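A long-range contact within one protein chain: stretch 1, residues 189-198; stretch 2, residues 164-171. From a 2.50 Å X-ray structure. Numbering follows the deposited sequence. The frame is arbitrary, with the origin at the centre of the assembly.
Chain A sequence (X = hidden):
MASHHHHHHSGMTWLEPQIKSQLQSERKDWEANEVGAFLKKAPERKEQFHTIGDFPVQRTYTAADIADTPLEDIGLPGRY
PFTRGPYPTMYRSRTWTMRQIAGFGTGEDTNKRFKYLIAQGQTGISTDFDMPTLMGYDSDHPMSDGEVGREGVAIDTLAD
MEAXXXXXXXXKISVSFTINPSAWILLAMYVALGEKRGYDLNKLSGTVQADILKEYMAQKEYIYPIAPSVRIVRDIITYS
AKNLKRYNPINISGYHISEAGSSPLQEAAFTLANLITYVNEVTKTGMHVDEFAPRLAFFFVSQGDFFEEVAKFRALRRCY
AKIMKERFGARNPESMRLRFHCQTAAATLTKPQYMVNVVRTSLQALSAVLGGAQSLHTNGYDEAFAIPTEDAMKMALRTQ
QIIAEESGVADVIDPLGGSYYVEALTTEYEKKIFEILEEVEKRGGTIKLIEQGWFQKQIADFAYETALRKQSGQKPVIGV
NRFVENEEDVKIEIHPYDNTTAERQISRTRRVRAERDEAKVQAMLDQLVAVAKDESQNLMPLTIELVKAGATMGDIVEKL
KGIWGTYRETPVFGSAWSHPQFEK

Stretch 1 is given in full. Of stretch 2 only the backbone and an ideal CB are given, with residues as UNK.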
# COMPACT_ATOMS: atom_id res chain seq x y z
N MET A 189 30.27 13.51 -21.47
CA MET A 189 30.68 12.11 -21.52
C MET A 189 29.63 11.25 -22.17
O MET A 189 29.99 10.35 -22.95
CB MET A 189 30.98 11.56 -20.12
CG MET A 189 32.32 11.98 -19.58
SD MET A 189 32.56 11.37 -17.89
CE MET A 189 34.08 12.22 -17.47
N TYR A 190 28.34 11.53 -21.87
CA TYR A 190 27.22 10.81 -22.45
C TYR A 190 27.17 11.01 -23.97
O TYR A 190 27.04 10.03 -24.71
CB TYR A 190 25.90 11.21 -21.78
CG TYR A 190 24.77 10.23 -22.01
CD1 TYR A 190 24.73 9.01 -21.33
CD2 TYR A 190 23.72 10.53 -22.88
CE1 TYR A 190 23.67 8.11 -21.52
CE2 TYR A 190 22.66 9.64 -23.08
CZ TYR A 190 22.64 8.43 -22.39
OH TYR A 190 21.58 7.56 -22.59
N VAL A 191 27.33 12.29 -24.41
CA VAL A 191 27.34 12.68 -25.82
C VAL A 191 28.51 12.02 -26.53
O VAL A 191 28.31 11.39 -27.57
CB VAL A 191 27.27 14.23 -26.00
CG1 VAL A 191 27.52 14.65 -27.46
CG2 VAL A 191 25.92 14.76 -25.53
N ALA A 192 29.73 12.12 -25.95
CA ALA A 192 30.95 11.49 -26.46
C ALA A 192 30.76 9.98 -26.61
O ALA A 192 31.16 9.43 -27.64
CB ALA A 192 32.11 11.79 -25.53
N LEU A 193 30.10 9.31 -25.63
CA LEU A 193 29.81 7.87 -25.66
C LEU A 193 28.84 7.50 -26.81
O LEU A 193 29.10 6.54 -27.53
CB LEU A 193 29.27 7.38 -24.29
CG LEU A 193 28.88 5.89 -24.17
CD1 LEU A 193 30.08 4.97 -24.33
CD2 LEU A 193 28.24 5.60 -22.85
N GLY A 194 27.77 8.28 -26.96
CA GLY A 194 26.77 8.13 -28.00
C GLY A 194 27.36 8.23 -29.38
O GLY A 194 27.03 7.43 -30.25
N GLU A 195 28.29 9.19 -29.56
CA GLU A 195 29.02 9.40 -30.82
C GLU A 195 29.92 8.20 -31.12
O GLU A 195 29.86 7.65 -32.23
CB GLU A 195 29.82 10.72 -30.78
CG GLU A 195 28.95 11.96 -31.00
CD GLU A 195 29.59 13.32 -30.81
OE1 GLU A 195 29.14 14.28 -31.49
OE2 GLU A 195 30.48 13.46 -29.95
N LYS A 196 30.72 7.77 -30.12
CA LYS A 196 31.64 6.62 -30.18
C LYS A 196 30.88 5.35 -30.60
O LYS A 196 31.39 4.55 -31.37
CB LYS A 196 32.32 6.42 -28.81
CG LYS A 196 33.53 5.51 -28.87
CD LYS A 196 34.48 5.73 -27.71
CE LYS A 196 35.63 4.75 -27.77
NZ LYS A 196 36.61 4.98 -26.68
N ARG A 197 29.66 5.21 -30.12
CA ARG A 197 28.80 4.06 -30.36
C ARG A 197 28.07 4.10 -31.67
O ARG A 197 27.44 3.10 -32.02
CB ARG A 197 27.82 3.88 -29.21
CG ARG A 197 28.50 3.36 -28.00
CD ARG A 197 27.49 2.66 -27.22
NE ARG A 197 28.03 2.17 -25.97
CZ ARG A 197 27.27 1.70 -24.99
NH1 ARG A 197 25.95 1.66 -25.13
NH2 ARG A 197 27.83 1.25 -23.88
N GLY A 198 28.11 5.24 -32.35
CA GLY A 198 27.49 5.42 -33.65
C GLY A 198 26.00 5.66 -33.58
O GLY A 198 25.28 5.39 -34.55
N UNK A 164 30.17 1.67 -17.09
CA UNK A 164 28.84 1.92 -16.52
C UNK A 164 27.70 1.50 -17.43
O UNK A 164 26.72 0.93 -16.94
CB UNK A 164 28.69 3.41 -16.19
N UNK A 165 27.78 1.86 -18.69
CA UNK A 165 26.74 1.64 -19.69
C UNK A 165 27.08 0.52 -20.69
O UNK A 165 26.49 0.45 -21.76
CB UNK A 165 26.49 2.94 -20.45
N UNK A 166 27.98 -0.39 -20.29
CA UNK A 166 28.39 -1.54 -21.10
C UNK A 166 27.17 -2.40 -21.39
O UNK A 166 26.36 -2.64 -20.49
CB UNK A 166 29.47 -2.36 -20.39
N UNK A 167 27.02 -2.82 -22.66
CA UNK A 167 25.92 -3.67 -23.14
C UNK A 167 24.51 -3.03 -22.96
O UNK A 167 23.52 -3.75 -22.90
CB UNK A 167 25.97 -5.01 -22.40
N UNK A 168 24.44 -1.69 -22.88
CA UNK A 168 23.18 -0.97 -22.70
C UNK A 168 22.89 -0.18 -23.95
O UNK A 168 23.68 0.68 -24.31
CB UNK A 168 23.23 -0.05 -21.48
N UNK A 169 21.76 -0.47 -24.63
CA UNK A 169 21.42 0.23 -25.90
C UNK A 169 20.81 1.56 -25.55
O UNK A 169 19.63 1.61 -25.24
CB UNK A 169 20.46 -0.59 -26.77
N UNK A 170 21.61 2.63 -25.60
CA UNK A 170 21.19 3.97 -25.20
C UNK A 170 20.06 4.58 -26.01
O UNK A 170 19.35 5.47 -25.49
CB UNK A 170 22.40 4.91 -25.27
N UNK A 171 19.87 4.08 -27.26
CA UNK A 171 18.79 4.47 -28.16
C UNK A 171 17.47 3.72 -27.86
O UNK A 171 16.41 4.17 -28.29
CB UNK A 171 19.22 4.22 -29.61

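Stretch 1 presents one side of a helix to the irregular segment 164-171, and Y190, L193 and R197, spaced three and four residues apart, form the surface that segment meets. Y190 and L193 offer carbon, whereas R197 extends a guanidinium whose nitrogens need acceptors.

Position 164 has helical backbone angles and a CA-to-CB bond directed sideways, with nothing of stretch 1 within reach of its ideal CB. Almost any side chain would suit. L164 takes no part in the contact.

At position 165 the chain leaves helical geometry, and CA-to-CB points toward stretch 1. The ideal CB lies 4.0 Å from L193 CD2 and 4.1 Å from R197 NH2, with the Y190 ring beyond. A medium-sized apolar side chain would suit this site; leucine, isoleucine or methionine could all reach the carbon surface. It is L165, with chi1 m and chi2 t, and its CD1 packs 3.6 Å from L193 CD2 and 3.7 Å from Y190 CE1, the latter at the ring edge. The backbone also contributes: R197 NH2 donates a nearly straight hydrogen bond to L165 O, at 2.6 Å.

Positions 165 to 168 form a type II beta turn, closed by the 3.2 Å bond from the backbone N of 168 to L165 O, so this carbonyl accepts from both the turn and the arginine. Position 166, with phi/psi of -60/134, points its CB away from stretch 1, and many residues would be compatible. A166 adds little side-chain contact. Position 167 has positive phi (60/25), which favours glycine and is also tolerated by asparagine or aspartate; its CB again points away. Here it is D167, whose carboxylate is hydrogen-bonded elsewhere in the structure.

Position 168 directs its CB sideways, 4.9 Å from R197 NH1, but its carbonyl faces the guanidinium. Since the backbone supplies the acceptor, an acidic side chain is not required, and a beta-branched or other apolar residue would fit the extended angles of -113/119. I168 occupies the site with its side-chain end leading away, while I168 O accepts a 2.6 Å hydrogen bond from R197 NH1. The two carbonyls thus engage both terminal nitrogens of the guanidinium, near its plane.

Position 169 points away and could be polar. D169 uses OD1 to accept a hydrogen bond from the backbone N of 171.

Position 170 turns back toward the helix, its ideal CB 3.9 Å from Y190 OH and 4.8 Å from R197 NH1. Leucine or methionine could extend over the carbon surface, while a polar group might address the hydroxyl. L170 takes the apolar course: CD1 reaches L193 CD2 at 3.8 Å and Y190 CE1 at 4.1 Å, and CG lies 3.8 Å from R197 NH1.

Position 171 points sideways into space that stretch 1 leaves open, so a long polar residue is plausible. E171 brings its end nearer stretch 1, on the side of G198 beyond the helix, but makes no contact within 4.5 Å.

Stretch 2 (164-171) LLADIDLE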
# COMPACT_ATOMS: atom_id res chain seq x y z
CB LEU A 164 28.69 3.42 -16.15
CG LEU A 164 27.31 3.86 -15.57
CD1 LEU A 164 27.18 3.44 -14.14
CD2 LEU A 164 27.11 5.34 -15.69
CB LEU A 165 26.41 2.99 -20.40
CG LEU A 165 25.75 4.06 -19.51
CD1 LEU A 165 25.84 5.43 -20.13
CD2 LEU A 165 24.28 3.69 -19.17
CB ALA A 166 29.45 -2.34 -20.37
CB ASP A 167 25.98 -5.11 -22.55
CG ASP A 167 27.39 -5.67 -22.40
OD1 ASP A 167 28.04 -5.95 -23.45
OD2 ASP A 167 27.84 -5.81 -21.25
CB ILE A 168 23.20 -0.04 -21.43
CG1 ILE A 168 23.58 -0.80 -20.10
CG2 ILE A 168 21.91 0.79 -21.31
CD1 ILE A 168 22.51 -1.72 -19.44
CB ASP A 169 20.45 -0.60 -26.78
CG ASP A 169 20.34 -0.13 -28.21
OD1 ASP A 169 20.46 1.09 -28.45
OD2 ASP A 169 20.13 -0.98 -29.10
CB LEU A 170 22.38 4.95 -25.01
CG LEU A 170 23.60 4.46 -24.24
CD1 LEU A 170 24.76 5.40 -24.41
CD2 LEU A 170 23.28 4.19 -22.81
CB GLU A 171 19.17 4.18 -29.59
CG GLU A 171 20.08 5.20 -30.22
CD GLU A 171 20.49 4.72 -31.60
OE1 GLU A 171 20.39 3.50 -31.84
OE2 GLU A 171 20.89 5.57 -32.43
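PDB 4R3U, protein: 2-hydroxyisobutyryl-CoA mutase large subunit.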